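Local coordinates for protein sensor histidine kinase PdtaS (Mycobacterium tuberculosis, PDB 2YKF) that is a cytosolic sensor kinase that probably binds c-di-GMP under nutrient shortage and autophosphorylates on a histidine to start PdtaR/PdtaS signalling, at residues 3-6 / 7-10; 82-85 / 86-90. All coordinates share one frame; numbering follows the deposited sequence.

Contact 1 of 2, residues 3-6 / 7-10; sequences MSTL and GDLL
Thr5 and Asp8 meet in a local helix cap, where the chain enters helix 6-13, the first helix of the GAF domain. Thr5 holds the N-cap position. Its OG1 accepts from Asp8 N at 3.2 Å, a nearly straight bond (168° at the hydrogen) that caps an amide of the first turn. The hydroxyl reaches this amide because chi1 of 64° sets OG1 between the backbone N and the carbonyl carbon of Thr5. Threonine suits the place, since its short beta-hydroxyl is carried close to the backbone. The carboxylate of Asp8 folds back beside the same hydroxyl, with OD2 3.1 Å from Thr5 OG1; an acidic group in the first turn would be expected to interact well with the positive end of the helix dipole. The regular helical pattern then begins, Leu9 N bonding to Thr5 O at 3.0 Å and Leu10 N to Leu6 O at 2.8 Å. One turn apart, Leu6 and Leu10 touch through their CD1 methyls at 3.7 Å, and this pair faces helix 18-38, packing on Val21, Leu24, His25 and Val28. Upstream, the bent chain of Met3 swings its CE back to Leu9 CD2, 3.7 Å away, the two side chains crossing at about a right angle. Ser4 turns instead to the second subunit, where its OG is hydrogen-bonded to Arg205 of that chain. Together these features make a classic threonine N-cap, followed by an apolar helix face that packs on its neighbouring helix.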
loop_
_atom_site.group_PDB
_atom_site.type_symbol
_atom_site.label_atom_id
_atom_site.label_comp_id
_atom_site.label_asym_id
_atom_site.label_seq_id
_atom_site.Cartn_x
_atom_site.Cartn_y
_atom_site.Cartn_z
ATOM N N MET A 3 -10.641 -14.843 -20.708
ATOM C CA MET A 3 -11.432 -13.593 -20.917
ATOM C C MET A 3 -11.892 -12.984 -19.568
ATOM O O MET A 3 -13.084 -13.019 -19.219
ATOM C CB MET A 3 -12.648 -13.925 -21.778
ATOM C CG MET A 3 -13.396 -15.193 -21.308
ATOM S SD MET A 3 -15.214 -15.063 -21.441
ATOM C CE MET A 3 -15.560 -13.470 -20.644
ATOM N N SER A 4 -10.958 -12.439 -18.794
ATOM C CA SER A 4 -11.265 -12.263 -17.375
ATOM C C SER A 4 -11.300 -10.819 -16.837
ATOM O O SER A 4 -11.633 -10.569 -15.671
ATOM C CB SER A 4 -10.352 -13.153 -16.517
ATOM O OG SER A 4 -11.093 -13.715 -15.435
ATOM N N THR A 5 -11.035 -9.866 -17.699
ATOM C CA THR A 5 -10.952 -8.505 -17.249
ATOM C C THR A 5 -12.369 -7.917 -17.069
ATOM O O THR A 5 -13.340 -8.409 -17.664
ATOM C CB THR A 5 -10.120 -7.647 -18.236
ATOM O OG1 THR A 5 -10.794 -7.606 -19.494
ATOM C CG2 THR A 5 -8.722 -8.221 -18.407
ATOM N N LEU A 6 -12.466 -6.863 -16.257
ATOM C CA LEU A 6 -13.680 -6.053 -16.174
ATOM C C LEU A 6 -14.216 -5.699 -17.592
ATOM O O LEU A 6 -15.400 -5.921 -17.893
ATOM C CB LEU A 6 -13.369 -4.790 -15.377
ATOM C CG LEU A 6 -14.460 -3.704 -15.327
ATOM C CD1 LEU A 6 -15.666 -4.203 -14.552
ATOM C CD2 LEU A 6 -13.917 -2.392 -14.698
ATOM N N GLY A 7 -13.368 -5.133 -18.454
ATOM C CA GLY A 7 -13.801 -4.785 -19.838
ATOM C C GLY A 7 -14.463 -5.944 -20.613
ATOM O O GLY A 7 -15.586 -5.801 -21.153
ATOM N N ASP A 8 -13.783 -7.094 -20.653
ATOM C CA ASP A 8 -14.315 -8.305 -21.347
ATOM C C ASP A 8 -15.628 -8.741 -20.733
ATOM O O ASP A 8 -16.589 -9.024 -21.470
ATOM C CB ASP A 8 -13.294 -9.473 -21.439
ATOM C CG ASP A 8 -11.981 -9.061 -22.136
ATOM O OD1 ASP A 8 -12.008 -8.113 -22.984
ATOM O OD2 ASP A 8 -10.917 -9.662 -21.812
ATOM N N LEU A 9 -15.706 -8.742 -19.396
ATOM C CA LEU A 9 -16.943 -9.085 -18.707
ATOM C C LEU A 9 -18.107 -8.158 -18.969
ATOM O O LEU A 9 -19.228 -8.627 -19.180
ATOM C CB LEU A 9 -16.728 -9.222 -17.201
ATOM C CG LEU A 9 -15.857 -10.440 -16.821
ATOM C CD1 LEU A 9 -15.741 -10.577 -15.299
ATOM C CD2 LEU A 9 -16.322 -11.769 -17.474
ATOM N N LEU A 10 -17.868 -6.836 -18.945
ATOM C CA LEU A 10 -18.954 -5.887 -19.218
ATOM C C LEU A 10 -19.453 -5.989 -20.703
ATOM O O LEU A 10 -20.626 -5.826 -20.966
ATOM C CB LEU A 10 -18.525 -4.436 -18.857
ATOM C CG LEU A 10 -18.163 -4.119 -17.400
ATOM C CD1 LEU A 10 -17.645 -2.653 -17.271
ATOM C CD2 LEU A 10 -19.333 -4.320 -16.555
#

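Contact 2 of 2, residues 82-85 / 86-90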
loop_
_atom_site.group_PDB
_atom_site.type_symbol
_atom_site.label_atom_id
_atom_site.label_comp_id
_atom_site.label_asym_id
_atom_site.label_seq_id
_atom_site.Cartn_x
_atom_site.Cartn_y
_atom_site.Cartn_z
ATOM N N MET A 82 -29.400 -13.675 -4.609
ATOM C CA MET A 82 -28.934 -12.458 -3.896
ATOM C C MET A 82 -30.016 -11.364 -3.873
ATOM O O MET A 82 -29.844 -10.307 -4.495
ATOM C CB MET A 82 -27.657 -11.878 -4.557
ATOM C CG MET A 82 -26.588 -12.892 -4.970
ATOM S SD MET A 82 -24.990 -12.029 -5.073
ATOM C CE MET A 82 -24.590 -12.053 -3.320
ATOM N N PRO A 83 -31.149 -11.630 -3.191
ATOM C CA PRO A 83 -32.298 -10.708 -3.148
ATOM C C PRO A 83 -31.969 -9.210 -2.983
ATOM O O PRO A 83 -32.475 -8.403 -3.740
ATOM C CB PRO A 83 -33.085 -11.191 -1.916
ATOM C CG PRO A 83 -32.820 -12.633 -1.859
ATOM C CD PRO A 83 -31.373 -12.818 -2.346
ATOM N N LEU A 84 -31.150 -8.850 -1.995
ATOM C CA LEU A 84 -30.834 -7.420 -1.748
ATOM C C LEU A 84 -30.102 -6.730 -2.946
ATOM O O LEU A 84 -30.578 -5.714 -3.523
ATOM C CB LEU A 84 -30.047 -7.251 -0.431
ATOM C CG LEU A 84 -29.858 -5.814 0.052
ATOM C CD1 LEU A 84 -31.060 -4.901 -0.320
ATOM C CD2 LEU A 84 -29.568 -5.803 1.523
ATOM N N VAL A 85 -28.968 -7.296 -3.329
ATOM C CA VAL A 85 -28.268 -6.841 -4.520
ATOM C C VAL A 85 -29.247 -6.633 -5.665
ATOM O O VAL A 85 -29.302 -5.557 -6.279
ATOM C CB VAL A 85 -27.200 -7.865 -4.943
ATOM C CG1 VAL A 85 -26.556 -7.448 -6.291
ATOM C CG2 VAL A 85 -26.170 -8.063 -3.792
ATOM N N ALA A 86 -30.043 -7.667 -5.955
ATOM C CA ALA A 86 -31.078 -7.576 -7.022
ATOM C C ALA A 86 -32.012 -6.368 -6.802
ATOM O O ALA A 86 -32.293 -5.597 -7.752
ATOM C CB ALA A 86 -31.897 -8.924 -7.109
ATOM N N ALA A 87 -32.470 -6.188 -5.566
ATOM C CA ALA A 87 -33.372 -5.076 -5.208
ATOM C C ALA A 87 -32.681 -3.707 -5.314
ATOM O O ALA A 87 -33.325 -2.707 -5.637
ATOM C CB ALA A 87 -33.885 -5.255 -3.793
ATOM N N THR A 88 -31.377 -3.652 -5.005
ATOM C CA THR A 88 -30.636 -2.379 -5.120
ATOM C C THR A 88 -30.554 -1.919 -6.557
ATOM O O THR A 88 -30.510 -0.719 -6.814
ATOM C CB THR A 88 -29.232 -2.457 -4.495
ATOM O OG1 THR A 88 -29.325 -3.024 -3.188
ATOM C CG2 THR A 88 -28.616 -1.032 -4.338
ATOM N N PHE A 89 -30.569 -2.846 -7.513
ATOM C CA PHE A 89 -30.627 -2.454 -8.919
ATOM C C PHE A 89 -31.972 -1.874 -9.266
ATOM O O PHE A 89 -32.067 -1.051 -10.181
ATOM C CB PHE A 89 -30.373 -3.637 -9.822
ATOM C CG PHE A 89 -28.932 -3.977 -9.972
ATOM C CD1 PHE A 89 -28.141 -3.272 -10.872
ATOM C CD2 PHE A 89 -28.368 -5.017 -9.231
ATOM C CE1 PHE A 89 -26.807 -3.603 -11.035
ATOM C CE2 PHE A 89 -27.005 -5.350 -9.362
ATOM C CZ PHE A 89 -26.233 -4.647 -10.275
ATOM N N SER A 90 -32.985 -2.293 -8.482
ATOM C CA SER A 90 -34.436 -2.066 -8.734
ATOM C C SER A 90 -35.011 -0.790 -8.120
ATOM O O SER A 90 -35.327 0.155 -8.841
ATOM C CB SER A 90 -35.262 -3.272 -8.241
ATOM O OG SER A 90 -35.540 -4.169 -9.300
#
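Leu84 O is gripped twice by one residue, Thr88. Thr88 N, 2.7 Å from Leu84 O, lies almost in line with the C=O bond, though the N-H is bent from it (152° at the hydrogen), while the hydroxyl bends back from above the carbonyl plane, Thr88 OG1 lying 3.0 Å from Leu84 O. A chi1 of -49° makes this second bond possible by placing OG1 beside Thr88's own backbone N. Leu84, one turn earlier, lays CD1 obliquely across, 3.8 Å from Thr88 OG1. On the buried side Val85 and Phe89 lie alongside each other, pointing the same way, with Val85 CG1 3.7 Å from Phe89 CE2; both cover the strands, Val85 at Trp45 and Phe89 at Val124 and Val127. At the start, Ala86 N bonds to the carbonyl of Met82, the N-cap residue, and Pro83 fits the first turn because its missing N-H is not needed there. The chemistry implies that Thr88 can lie against Val115, Val127 and Pro117 of the sheet because Leu84 O takes its hydroxyl, while the apolar Val85 and Phe89 are the side chains buried there.

In the fold
Contacts 1 and 2 are each local to a helix of the same GAF domain, in a fragment that is the GAF and PAS sensor region of a longer kinase. Their centres lie 22 Å apart and their nearest atoms about 9 Å, so they do not touch. The antiparallel sheet links them: Leu6 and Leu9 of contact 1 pack on Val56 of strand 53-59, and Met82 and Val85 of contact 2 pack on Leu53 of that strand. Their surroundings differ, for 3-10 borders helix 18-38 and the second subunit, whereas 82-90 meets no other chain of the assembly. The histidine predicted to be phosphorylated is absent from the model, so neither contact can be placed against it.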